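C alpha-dehydrogenase (Sphingobium sp. SYK-6, PDB 4YAG) catalyses the NAD-dependent oxidation of the C-alpha alcohol of lignin-derived beta-aryl ethers, as a member of the short-chain dehydrogenase/reductase family. Local coordinates at the interface of chains A and B. Sequence-based numbering; all coordinates share one arbitrary frame. Chains: chain A/B, C alpha-dehydrogenase.

Contact 1: the interface of chains A and B. Residues chain A 259-260, 263, 266-267; chain B 263, 266-267.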
ATOM      1  N   CYS A 259      13.712   6.070  12.242  1.00 14.74           N
ATOM      2  CA  CYS A 259      12.848   6.815  11.340  1.00 14.16           C
ATOM      3  C   CYS A 259      13.550   8.087  10.880  1.00 12.86           C
ATOM      4  O   CYS A 259      13.507   8.427   9.696  1.00 15.01           O
ATOM      5  CB  CYS A 259      11.529   7.190  12.013  1.00 13.05           C
ATOM      6  SG  CYS A 259      10.362   5.793  12.219  1.00 15.86           S
ATOM      7  N   GLU A 260      14.190   8.803  11.803  1.00 15.56           N
ATOM      8  CA  GLU A 260      14.913  10.028  11.424  1.00 16.35           C
ATOM      9  C   GLU A 260      15.912   9.746  10.323  1.00 19.97           C
ATOM     10  O   GLU A 260      16.070  10.539   9.387  1.00 18.86           O
ATOM     11  CB  GLU A 260      15.645  10.634  12.626  1.00 19.58           C
ATOM     12  CG  GLU A 260      14.695  11.262  13.612  1.00 19.93           C
ATOM     13  CD  GLU A 260      15.384  11.899  14.796  1.00 30.97           C
ATOM     14  OE1 GLU A 260      16.339  11.297  15.333  1.00 35.65           O
ATOM     15  OE2 GLU A 260      14.960  13.008  15.192  1.00 31.52           O
ATOM     16  N   PHE A 263      14.070   9.246   7.070  1.00 14.78           N
ATOM     17  CA  PHE A 263      13.572  10.541   6.612  1.00 17.05           C
ATOM     18  C   PHE A 263      14.711  11.390   6.038  1.00 18.64           C
ATOM     19  O   PHE A 263      14.573  12.021   4.994  1.00 18.07           O
ATOM     20  CB  PHE A 263      12.906  11.285   7.768  1.00 16.21           C
ATOM     21  CG  PHE A 263      11.688  10.599   8.325  1.00 16.05           C
ATOM     22  CD1 PHE A 263      10.977   9.661   7.578  1.00 14.49           C
ATOM     23  CD2 PHE A 263      11.214  10.924   9.588  1.00 18.12           C
ATOM     24  CE1 PHE A 263       9.862   9.038   8.108  1.00 16.17           C
ATOM     25  CE2 PHE A 263      10.096  10.320  10.106  1.00 17.95           C
ATOM     26  CZ  PHE A 263       9.422   9.384   9.376  1.00 14.81           C
ATOM     27  N   LEU A 266      15.610  10.081   2.611  1.00 16.83           N
ATOM     28  CA  LEU A 266      14.603  10.526   1.651  1.00 13.79           C
ATOM     29  C   LEU A 266      14.820  11.995   1.274  1.00 15.52           C
ATOM     30  O   LEU A 266      14.825  12.356   0.103  1.00 17.04           O
ATOM     31  CB  LEU A 266      13.192  10.296   2.218  1.00 13.41           C
ATOM     32  CG  LEU A 266      12.758   8.828   2.340  1.00 13.15           C
ATOM     33  CD1 LEU A 266      11.591   8.671   3.279  1.00 14.06           C
ATOM     34  CD2 LEU A 266      12.427   8.259   0.970  1.00 13.54           C
ATOM     35  N   LEU A 267      14.997  12.853   2.268  1.00 15.34           N
ATOM     36  CA  LEU A 267      15.234  14.269   1.974  1.00 19.52           C
ATOM     37  C   LEU A 267      16.521  14.460   1.187  1.00 18.41           C
ATOM     38  O   LEU A 267      16.571  15.274   0.252  1.00 21.40           O
ATOM     39  CB  LEU A 267      15.258  15.074   3.274  1.00 18.29           C
ATOM     40  CG  LEU A 267      13.934  15.042   4.045  1.00 21.05           C
ATOM     41  CD1 LEU A 267      14.103  15.658   5.419  1.00 26.11           C
ATOM     42  CD2 LEU A 267      12.833  15.765   3.278  1.00 24.81           C
TER
ATOM     43  N   PHE B 263       7.092  14.542   8.358  1.00 12.19           N
ATOM     44  CA  PHE B 263       8.031  13.755   9.159  1.00 14.41           C
ATOM     45  C   PHE B 263       8.065  14.261  10.604  1.00 15.79           C
ATOM     46  O   PHE B 263       8.065  13.474  11.562  1.00 17.69           O
ATOM     47  CB  PHE B 263       9.435  13.799   8.523  1.00 14.09           C
ATOM     48  CG  PHE B 263       9.512  13.182   7.141  1.00 13.11           C
ATOM     49  CD1 PHE B 263       8.549  12.297   6.683  1.00 15.36           C
ATOM     50  CD2 PHE B 263      10.562  13.508   6.291  1.00 14.18           C
ATOM     51  CE1 PHE B 263       8.639  11.743   5.412  1.00 16.95           C
ATOM     52  CE2 PHE B 263      10.650  12.982   5.032  1.00 15.07           C
ATOM     53  CZ  PHE B 263       9.704  12.089   4.583  1.00 16.17           C
ATOM     54  N   LEU B 266       4.967  13.131  12.438  1.00 14.05           N
ATOM     55  CA  LEU B 266       5.087  11.718  12.772  1.00 12.62           C
ATOM     56  C   LEU B 266       6.012  11.516  13.986  1.00 13.56           C
ATOM     57  O   LEU B 266       5.671  10.787  14.914  1.00 14.28           O
ATOM     58  CB  LEU B 266       5.605  10.925  11.575  1.00 13.25           C
ATOM     59  CG  LEU B 266       4.621  10.744  10.417  1.00 12.92           C
ATOM     60  CD1 LEU B 266       5.368  10.368   9.156  1.00 13.50           C
ATOM     61  CD2 LEU B 266       3.550   9.720  10.764  1.00 13.10           C
ATOM     62  N   LEU B 267       7.166  12.158  13.980  1.00 14.89           N
ATOM     63  CA  LEU B 267       8.090  12.028  15.101  1.00 14.78           C
ATOM     64  C   LEU B 267       7.427  12.576  16.373  1.00 19.70           C
ATOM     65  O   LEU B 267       7.568  12.011  17.462  1.00 18.15           O
ATOM     66  CB  LEU B 267       9.394  12.754  14.795  1.00 17.61           C
ATOM     67  CG  LEU B 267      10.241  12.165  13.665  1.00 19.32           C
ATOM     68  CD1 LEU B 267      11.382  13.109  13.286  1.00 20.18           C
ATOM     69  CD2 LEU B 267      10.799  10.793  14.041  1.00 21.57           C
TER
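A:Phe263 and B:Phe263 lie face to face at the two-fold centre of this helix-helix patch, where the C-terminal helices 256-268 of two short-chain dehydrogenase/reductase subunits meet in the deposited dimer. The rings are nearly parallel, with planes 4° apart and centroids separated by 4.1 Å. They are slipped rather than eclipsed: CD1 of each ring sits over the centre of the other. On the side away from CD1, near the ring root, A:Phe263 CD2 meets the B:Phe263 CB methylene at 3.5 Å. Leucines close the sides of the stack. A:Leu267 runs past B:Phe263 in the opposite direction and lays CD2 3.9 Å from its CE2, while B:Leu267 does the same to A:Phe263. A:Leu266 and B:Leu266 cross the ring ends about squarely, each turning its CD1 to the partner CZ. Without the ring, as with an alanine at A:Phe263, B:Phe263 would probably lose its stacking mate and B:Leu267 would border a gap. Further out, the A:Glu260 CG methylene touches B:Leu267 CD1 at 3.8 Å, closer than the carboxylate comes. Behind the stack, the carbonyl oxygen of A:Cys259 stands above the outer face of the A:Phe263 ring, towards its rim. A chi1 of -63°, CG opposite the carbonyl carbon, carries the A:Phe263 ring towards its twin.

Contact 2: the interface of chains A and B. Residues chain A 265-266, 269-270; chain B 187, 248, 250.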
ATOM      1  N   ALA A 265      17.482  10.280   4.666  1.00 15.46           N
ATOM      2  CA  ALA A 265      17.884   9.692   3.404  1.00 14.82           C
ATOM      3  C   ALA A 265      16.899  10.066   2.287  1.00 16.86           C
ATOM      4  O   ALA A 265      17.306  10.379   1.164  1.00 18.14           O
ATOM      5  CB  ALA A 265      18.047   8.182   3.517  1.00 16.93           C
ATOM      6  N   LEU A 266      15.610  10.081   2.611  1.00 16.83           N
ATOM      7  CA  LEU A 266      14.603  10.526   1.651  1.00 13.79           C
ATOM      8  C   LEU A 266      14.820  11.995   1.274  1.00 15.52           C
ATOM      9  O   LEU A 266      14.825  12.356   0.103  1.00 17.04           O
ATOM     10  CB  LEU A 266      13.192  10.296   2.218  1.00 13.41           C
ATOM     11  CG  LEU A 266      12.758   8.828   2.340  1.00 13.15           C
ATOM     12  CD1 LEU A 266      11.591   8.671   3.279  1.00 14.06           C
ATOM     13  CD2 LEU A 266      12.427   8.259   0.970  1.00 13.54           C
ATOM     14  N   SER A 269      17.783  12.681  -1.034  1.00 17.87           N
ATOM     15  CA  SER A 269      17.619  12.296  -2.433  1.00 17.84           C
ATOM     16  C   SER A 269      17.002  13.434  -3.259  1.00 19.53           C
ATOM     17  O   SER A 269      16.961  13.355  -4.483  1.00 24.27           O
ATOM     18  CB  SER A 269      16.761  11.036  -2.608  1.00 16.50           C
ATOM     19  OG  SER A 269      15.370  11.262  -2.364  1.00 16.13           O
ATOM     20  N   MET A 270      16.489  14.458  -2.589  1.00 18.47           N
ATOM     21  CA  MET A 270      15.798  15.535  -3.295  1.00 18.32           C
ATOM     22  C   MET A 270      16.767  16.636  -3.692  1.00 19.75           C
ATOM     23  O   MET A 270      17.552  17.096  -2.870  1.00 21.61           O
ATOM     24  CB  MET A 270      14.709  16.133  -2.431  1.00 16.72           C
ATOM     25  CG  MET A 270      13.678  15.091  -1.995  1.00 18.63           C
ATOM     26  SD  MET A 270      12.437  15.792  -0.883  1.00 19.48           S
ATOM     27  CE  MET A 270      11.475  14.353  -0.493  1.00 21.59           C
TER
ATOM     28  N   MET B 187      10.948   8.476  -7.324  1.00 11.59           N
ATOM     29  CA  MET B 187       9.844   9.298  -6.833  1.00 11.48           C
ATOM     30  C   MET B 187       9.789  10.603  -7.616  1.00 11.46           C
ATOM     31  O   MET B 187      10.451  11.581  -7.262  1.00 13.27           O
ATOM     32  CB  MET B 187      10.047   9.574  -5.345  1.00 11.59           C
ATOM     33  CG  MET B 187       9.950   8.300  -4.504  1.00 12.25           C
ATOM     34  SD  MET B 187      10.604   8.393  -2.802  1.00 13.35           S
ATOM     35  CE  MET B 187      12.354   8.577  -3.139  1.00 14.02           C
ATOM     36  N   TYR B 248      17.248   5.581  -3.386  1.00 14.92           N
ATOM     37  CA  TYR B 248      16.238   6.606  -3.609  1.00 15.36           C
ATOM     38  C   TYR B 248      16.636   7.545  -4.715  1.00 15.89           C
ATOM     39  O   TYR B 248      17.770   8.039  -4.735  1.00 16.68           O
ATOM     40  CB  TYR B 248      16.062   7.445  -2.353  1.00 15.18           C
ATOM     41  CG  TYR B 248      15.573   6.723  -1.128  1.00 14.28           C
ATOM     42  CD1 TYR B 248      14.406   5.950  -1.152  1.00 13.54           C
ATOM     43  CD2 TYR B 248      16.252   6.850   0.089  1.00 15.77           C
ATOM     44  CE1 TYR B 248      13.958   5.314  -0.021  1.00 13.77           C
ATOM     45  CE2 TYR B 248      15.809   6.201   1.220  1.00 17.13           C
ATOM     46  CZ  TYR B 248      14.664   5.451   1.173  1.00 16.40           C
ATOM     47  OH  TYR B 248      14.213   4.819   2.309  1.00 17.49           O
ATOM     48  N   SER B 250      14.820  11.042  -6.279  1.00 15.21           N
ATOM     49  CA  SER B 250      13.750  12.021  -6.354  1.00 13.17           C
ATOM     50  C   SER B 250      14.093  13.019  -7.451  1.00 15.88           C
ATOM     51  O   SER B 250      15.239  13.475  -7.534  1.00 16.80           O
ATOM     52  CB  SER B 250      13.597  12.762  -5.031  1.00 15.55           C
ATOM     53  OG  SER B 250      13.156  11.882  -4.009  1.00 16.69           O
TER
HETATM   54  O   HOH W   1      17.806  11.711  -6.345  1.00 22.55           O
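The A:Leu266 CD2 methyl lies over one face of the B:Tyr248 ring, a CH-pi contact 3.6 Å from the centroid and shifted towards CE1. It joins helix 256-268 of one short-chain dehydrogenase/reductase subunit to the short strand 248-250 of the other. The leucine side chain meets the ring at a slant, its CG facing CZ. A:Ala265 adds a methyl on the other side of the ring from CE1, CB standing 3.8 Å from B:Tyr248 CE2. B:Met187, at the end of strand 181-187, is bent at chi3 (-68°), which brings its CE methyl 4.1 Å from A:Leu266 CD2, a looser neighbour of the same leucine branch. Towards the rim, the A:Ser269 CB methylene packs on B:Tyr248 CB at 3.7 Å. The hydroxyl of this serine bonds across the interface, OG to B:Ser250 OG at 2.8 Å. The same A:Ser269 OG donates to A:Leu266 O, the backbone carbonyl oxygen, also at 2.8 Å, tilted 17° from the carbonyl plane; chi1 of 73° places OG between the backbone N and the carbonyl carbon, where it can serve both partners. Beyond the hydroxyl pair, water 1 links A:Ser269 O, at 2.6 Å, with the backbone N of B:Ser250. A:Met270 lays its CG against the B:Ser250 side chain.

Contact 3: the interface of chains A and B. Residues chain A 108-109, 112, 116, 160; chain B 116-117, 120, 168.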
ATOM      1  N   TRP A 108       1.058 -12.702  -0.618  1.00 10.31           N
ATOM      2  CA  TRP A 108       0.844 -11.288  -0.940  1.00 10.49           C
ATOM      3  C   TRP A 108      -0.635 -10.925  -0.901  1.00  9.77           C
ATOM      4  O   TRP A 108      -1.026  -9.939  -0.293  1.00 10.68           O
ATOM      5  CB  TRP A 108       1.399 -10.970  -2.329  1.00 10.70           C
ATOM      6  CG  TRP A 108       2.855 -10.587  -2.294  1.00 11.13           C
ATOM      7  CD1 TRP A 108       3.910 -11.323  -2.728  1.00 16.94           C
ATOM      8  CD2 TRP A 108       3.391  -9.374  -1.775  1.00 10.68           C
ATOM      9  NE1 TRP A 108       5.083 -10.629  -2.517  1.00 19.00           N
ATOM     10  CE2 TRP A 108       4.783  -9.429  -1.931  1.00 18.85           C
ATOM     11  CE3 TRP A 108       2.824  -8.236  -1.207  1.00 11.43           C
ATOM     12  CZ2 TRP A 108       5.614  -8.391  -1.513  1.00 17.54           C
ATOM     13  CZ3 TRP A 108       3.641  -7.223  -0.794  1.00 14.81           C
ATOM     14  CH2 TRP A 108       5.018  -7.304  -0.953  1.00 15.75           C
ATOM     15  N   ASP A 109      -1.451 -11.746  -1.539  1.00 10.80           N
ATOM     16  CA  ASP A 109      -2.873 -11.467  -1.599  1.00  9.77           C
ATOM     17  C   ASP A 109      -3.501 -11.475  -0.211  1.00 10.13           C
ATOM     18  O   ASP A 109      -4.307 -10.618   0.103  1.00 11.98           O
ATOM     19  CB  ASP A 109      -3.559 -12.447  -2.536  1.00 11.81           C
ATOM     20  CG  ASP A 109      -3.214 -12.197  -4.002  1.00 12.07           C
ATOM     21  OD1 ASP A 109      -2.732 -11.090  -4.329  1.00 13.51           O
ATOM     22  OD2 ASP A 109      -3.456 -13.101  -4.824  1.00 14.02           O
ATOM     23  N   LEU A 112      -2.176  -8.301   1.860  1.00  9.57           N
ATOM     24  CA  LEU A 112      -2.785  -7.068   1.389  1.00  9.66           C
ATOM     25  C   LEU A 112      -4.285  -7.035   1.644  1.00  8.51           C
ATOM     26  O   LEU A 112      -4.848  -5.977   1.983  1.00 10.41           O
ATOM     27  CB  LEU A 112      -2.457  -6.805  -0.080  1.00 11.23           C
ATOM     28  CG  LEU A 112      -0.994  -6.447  -0.364  1.00 13.86           C
ATOM     29  CD1 LEU A 112      -0.725  -6.506  -1.872  1.00 13.85           C
ATOM     30  CD2 LEU A 112      -0.622  -5.092   0.198  1.00 14.45           C
ATOM     31  N   LEU A 116      -4.606  -4.100   4.337  1.00  8.76           N
ATOM     32  CA  LEU A 116      -4.862  -2.890   3.573  1.00  8.69           C
ATOM     33  C   LEU A 116      -6.314  -2.847   3.098  1.00  8.66           C
ATOM     34  O   LEU A 116      -7.019  -1.834   3.308  1.00 10.62           O
ATOM     35  CB  LEU A 116      -3.890  -2.771   2.391  1.00 10.39           C
ATOM     36  CG  LEU A 116      -4.151  -1.565   1.478  1.00 11.41           C
ATOM     37  CD1 LEU A 116      -4.200  -0.256   2.243  1.00  9.83           C
ATOM     38  CD2 LEU A 116      -3.092  -1.462   0.358  1.00 11.02           C
ATOM     39  N   THR A 160       4.668  -3.163   3.764  1.00  8.90           N
ATOM     40  CA  THR A 160       4.092  -2.554   2.576  1.00  7.68           C
ATOM     41  C   THR A 160       2.639  -2.152   2.824  1.00  8.40           C
ATOM     42  O   THR A 160       2.215  -1.050   2.523  1.00  9.74           O
ATOM     43  CB  THR A 160       4.214  -3.518   1.366  1.00  9.96           C
ATOM     44  OG1 THR A 160       5.601  -3.735   1.053  1.00 10.10           O
ATOM     45  CG2 THR A 160       3.523  -2.983   0.128  1.00 10.51           C
TER
ATOM     46  N   LEU B 116       0.254  -0.731  -7.481  1.00  9.98           N
ATOM     47  CA  LEU B 116       0.913  -1.527  -6.441  1.00  9.60           C
ATOM     48  C   LEU B 116       1.135  -2.977  -6.869  1.00  9.16           C
ATOM     49  O   LEU B 116       2.250  -3.497  -6.784  1.00 10.58           O
ATOM     50  CB  LEU B 116       0.129  -1.480  -5.123  1.00  9.69           C
ATOM     51  CG  LEU B 116       0.711  -2.327  -3.995  1.00 10.76           C
ATOM     52  CD1 LEU B 116       2.173  -2.001  -3.711  1.00 10.06           C
ATOM     53  CD2 LEU B 116      -0.143  -2.161  -2.748  1.00 13.02           C
ATOM     54  N   MET B 117       0.105  -3.629  -7.395  1.00  9.42           N
ATOM     55  CA  MET B 117       0.279  -5.017  -7.778  1.00  8.86           C
ATOM     56  C   MET B 117       1.131  -5.162  -9.054  1.00 10.58           C
ATOM     57  O   MET B 117       1.734  -6.204  -9.259  1.00 11.99           O
ATOM     58  CB  MET B 117      -1.054  -5.764  -7.880  1.00 12.04           C
ATOM     59  CG  MET B 117      -0.891  -7.278  -8.010  1.00 10.76           C
ATOM     60  SD  MET B 117       0.086  -8.017  -6.667  1.00 13.43           S
ATOM     61  CE  MET B 117      -0.977  -7.670  -5.320  1.00 15.09           C
ATOM     62  N   ILE B 120       4.634  -5.553  -7.782  1.00  9.16           N
ATOM     63  CA  ILE B 120       4.740  -6.846  -7.121  1.00  8.17           C
ATOM     64  C   ILE B 120       4.775  -7.992  -8.131  1.00  8.11           C
ATOM     65  O   ILE B 120       5.588  -8.914  -8.021  1.00  9.66           O
ATOM     66  CB  ILE B 120       3.582  -7.031  -6.095  1.00  8.25           C
ATOM     67  CG1 ILE B 120       3.745  -6.015  -4.961  1.00 10.22           C
ATOM     68  CG2 ILE B 120       3.551  -8.446  -5.595  1.00  8.66           C
ATOM     69  CD1 ILE B 120       2.536  -5.916  -4.053  1.00 11.80           C
ATOM     70  N   LEU B 168       7.723  -1.107  -0.252  1.00  8.68           N
ATOM     71  CA  LEU B 168       8.021  -2.376  -0.915  1.00  8.07           C
ATOM     72  C   LEU B 168       9.477  -2.412  -1.333  1.00  9.82           C
ATOM     73  O   LEU B 168      10.204  -3.379  -1.118  1.00 10.37           O
ATOM     74  CB  LEU B 168       7.119  -2.530  -2.129  1.00 11.43           C
ATOM     75  CG  LEU B 168       7.478  -3.643  -3.118  1.00 12.42           C
ATOM     76  CD1 LEU B 168       7.196  -5.001  -2.515  1.00 13.87           C
ATOM     77  CD2 LEU B 168       6.687  -3.446  -4.383  1.00 13.22           C
TER
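B:Ile120 faces the indole of A:Trp108 from the opposite direction and spreads two methyls over the same face. CG2 stands above the five-membered ring, 3.8 Å from its centroid, and CD1 above the six-membered ring. With CG1 anti to the carbonyl carbon (chi1 -66°) and the chain then extended, the isoleucine lies along the bicycle instead of meeting it at one point. B:Leu168 crosses the indole at a slant, its CD1 reaching the outer end of the benzo ring 3.5 Å from A:Trp108 CH2. These side chains belong to the two long helices, 105-133 and 156-177, through which short-chain dehydrogenases commonly pair into a four-helix bundle. A:Leu112 continues the apolar seam tip to tip: its CD1 points at B:Ile120 CD1, 4.0 Å away, while its CD2 turns to B:Leu116 CD2. B:Met117 arrives across the leucine; bends at chi2 and chi3 (56° and 64°) fold its thioether chain and set CE 3.6 Å from A:Leu112 CD1. That methyl also looks towards the A:Asp109 carboxylate. On helix 156-177, A:Thr160 lies against the backbone of its partner helix, OG1 standing 3.4 Å from B:Leu168 CA.

The centres of the C-alpha atoms of contact 1 and contact 2 are about 12 Å apart, and the two share A:Leu266, whose two methyl branches serve one contact each. Helix 256-268 is thus packed against both its own twin and strand 248-250 of the partner. Contact 3 is a separate patch, carried by helices 105-133 and 156-177; its C-alpha centre lies about 23 Å from that of contact 1 and 22 Å from that of contact 2. Helix 156-177 also bears A:Tyr158 and A:Lys162, the catalytic YxxxK pair that binds NADH, so pairing there may steady the active-site framework. Two-fold repetition widens the joint, consistent with a stable dimer.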